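Local atomic coordinates of putative carbohydrate-active enzyme (Uncultured organism, PDB entry 5WH8), a protein that probably hydrolyses O-glycosidic bonds in cellulose, this chain holding the family 5 glycoside hydrolase catalytic domain of a longer, multi-modular cellulase. Residues S188-L193 with R220-V225. Residues are numbered along the deposited sequence; the frame is centred on the assembly and turned at random.
Sequences SQDVDL and RDKAQV
Lys-222 leaves its helix with CG anti to its own carbonyl carbon (chi1 -77°), then bends at chi3 and chi4 so that NZ curls in between Asp-190 and Asp-192. In Asp-192, chi1 of 55° sets CG between the backbone N and the carbonyl carbon, on the side facing the lysine. The result is a three-residue salt-bridge network on the outside of the (beta/alpha)8 barrel of this family 5 glycoside hydrolase. It ties the short helix 191-194, in the segment between barrel strands 180-182 and 204-211, to helix 217-228, which follows the second of these strands.

The two bonds from the ammonium are equally short but differ in approach. NZ of Lys-222 lies 2.8 Å from OD1 of Asp-192 on the syn side of that carboxylate, 19° out of its plane. It also lies 2.8 Å from OD1 of Asp-190, this time on the anti side and farther from the plane. Thr-186 OG1 holds the other oxygen of Asp-190, OD2, by a hydrogen bond and so helps fix the rotation of this group. Two carboxylates beside one ammonium would be expected to favour its charged form. The methylenes are in contact as well: CE lies 3.6 Å from the carbonyl O of Gln-189, while CB and CG run past the carboxylate of Asp-192.

On the barrel side of the salt bridges, Val-191 reaches the helix backbone with one methyl, its CG2 lying 3.7 Å from CA of Ala-223. The CB of Ala-223 points away from 188-193, yet CG2 of Val-191 still comes within 4.3 Å of it; Ala-223 also packs on Leu-208 of strand 204-211 and Trp-260 of helix 251-263. One turn beyond Lys-222, the methyl CG1 of Val-225 comes within 3.8 Å of CB of Asp-192.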
loop_
_atom_site.group_PDB
_atom_site.type_symbol
_atom_site.label_atom_id
_atom_site.label_comp_id
_atom_site.label_asym_id
_atom_site.label_seq_id
_atom_site.Cartn_x
_atom_site.Cartn_y
_atom_site.Cartn_z
ATOM N N SER A 188 11.383 -6.099 -0.250
ATOM C CA SER A 188 11.289 -4.678 -0.631
ATOM C C SER A 188 12.202 -3.804 0.237
ATOM O O SER A 188 11.803 -2.734 0.745
ATOM C CB SER A 188 9.828 -4.191 -0.617
ATOM O OG SER A 188 9.164 -4.735 -1.738
ATOM N N GLN A 189 13.464 -4.238 0.327
ATOM C CA GLN A 189 14.537 -3.428 0.909
ATOM C C GLN A 189 15.480 -2.857 -0.141
ATOM O O GLN A 189 16.003 -1.760 0.045
ATOM C CB GLN A 189 15.344 -4.245 1.924
ATOM C CG GLN A 189 14.525 -4.604 3.174
ATOM C CD GLN A 189 15.199 -5.627 4.072
ATOM O OE1 GLN A 189 16.421 -5.785 4.052
ATOM N NE2 GLN A 189 14.399 -6.356 4.826
ATOM N N ASP A 190 15.704 -3.593 -1.225
ATOM C CA ASP A 190 16.837 -3.296 -2.130
ATOM C C ASP A 190 16.477 -2.256 -3.219
ATOM O O ASP A 190 16.701 -2.449 -4.423
ATOM C CB ASP A 190 17.365 -4.596 -2.758
ATOM C CG ASP A 190 18.030 -5.527 -1.734
ATOM O OD1 ASP A 190 18.359 -5.100 -0.601
ATOM O OD2 ASP A 190 18.201 -6.722 -2.052
ATOM N N VAL A 191 15.940 -1.133 -2.774
ATOM C CA VAL A 191 15.624 -0.039 -3.665
ATOM C C VAL A 191 16.903 0.523 -4.294
ATOM O O VAL A 191 16.853 1.017 -5.418
ATOM C CB VAL A 191 14.816 1.076 -2.915
ATOM C CG1 VAL A 191 13.421 0.553 -2.578
ATOM C CG2 VAL A 191 15.520 1.539 -1.641
ATOM N N ASP A 192 18.024 0.447 -3.569
ATOM C CA ASP A 192 19.299 0.923 -4.103
ATOM C C ASP A 192 19.783 0.077 -5.267
ATOM O O ASP A 192 20.476 0.590 -6.155
ATOM C CB ASP A 192 20.369 0.971 -3.011
ATOM C CG ASP A 192 20.559 -0.345 -2.281
ATOM O OD1 ASP A 192 19.568 -0.999 -1.901
ATOM O OD2 ASP A 192 21.730 -0.726 -2.048
ATOM N N LEU A 193 19.432 -1.206 -5.275
ATOM C CA LEU A 193 19.799 -2.070 -6.394
ATOM C C LEU A 193 18.875 -1.855 -7.589
ATOM O O LEU A 193 19.317 -1.886 -8.728
ATOM C CB LEU A 193 19.785 -3.534 -5.958
ATOM C CG LEU A 193 20.702 -3.869 -4.786
ATOM C CD1 LEU A 193 20.696 -5.361 -4.478
ATOM C CD2 LEU A 193 22.114 -3.355 -5.021
ATOM N N ARG A 220 17.657 3.064 5.866
ATOM C CA ARG A 220 17.488 4.471 5.475
ATOM C C ARG A 220 18.588 4.896 4.502
ATOM O O ARG A 220 18.330 5.623 3.542
ATOM C CB ARG A 220 17.464 5.396 6.706
ATOM C CG ARG A 220 16.164 5.257 7.526
ATOM C CD ARG A 220 16.035 6.285 8.628
ATOM N NE ARG A 220 16.969 6.064 9.733
ATOM C CZ ARG A 220 16.712 5.325 10.816
ATOM N NH1 ARG A 220 15.556 4.673 10.940
ATOM N NH2 ARG A 220 17.617 5.203 11.780
ATOM N N ASP A 221 19.810 4.419 4.725
ATOM C CA ASP A 221 20.922 4.769 3.832
ATOM C C ASP A 221 20.722 4.156 2.434
ATOM O O ASP A 221 20.960 4.801 1.410
ATOM C CB ASP A 221 22.270 4.281 4.387
ATOM C CG ASP A 221 22.776 5.081 5.576
ATOM O OD1 ASP A 221 22.367 6.243 5.792
ATOM O OD2 ASP A 221 23.618 4.518 6.318
ATOM N N LYS A 222 20.301 2.890 2.381
ATOM C CA LYS A 222 19.941 2.248 1.113
ATOM C C LYS A 222 18.856 3.037 0.375
ATOM O O LYS A 222 18.930 3.264 -0.836
ATOM C CB LYS A 222 19.450 0.809 1.353
ATOM C CG LYS A 222 20.594 -0.164 1.633
ATOM C CD LYS A 222 20.166 -1.451 2.354
ATOM C CE LYS A 222 19.186 -2.328 1.551
ATOM N NZ LYS A 222 19.742 -2.838 0.268
ATOM N N ALA A 223 17.844 3.466 1.120
ATOM C CA ALA A 223 16.769 4.244 0.517
ATOM C C ALA A 223 17.304 5.569 -0.016
ATOM O O ALA A 223 16.897 6.029 -1.100
ATOM C CB ALA A 223 15.646 4.483 1.514
ATOM N N GLN A 224 18.232 6.191 0.724
ATOM C CA GLN A 224 18.785 7.476 0.273
ATOM C C GLN A 224 19.584 7.315 -1.021
ATOM O O GLN A 224 19.578 8.232 -1.861
ATOM C CB GLN A 224 19.667 8.126 1.352
ATOM C CG GLN A 224 20.028 9.580 1.047
ATOM C CD GLN A 224 18.809 10.453 1.068
ATOM O OE1 GLN A 224 18.062 10.428 2.047
ATOM N NE2 GLN A 224 18.571 11.199 -0.013
ATOM N N VAL A 225 20.293 6.190 -1.187
ATOM C CA VAL A 225 20.959 5.906 -2.470
ATOM C C VAL A 225 19.929 5.920 -3.610
ATOM O O VAL A 225 20.141 6.548 -4.642
ATOM C CB VAL A 225 21.732 4.547 -2.464
ATOM C CG1 VAL A 225 22.250 4.207 -3.881
ATOM C CG2 VAL A 225 22.878 4.579 -1.450
#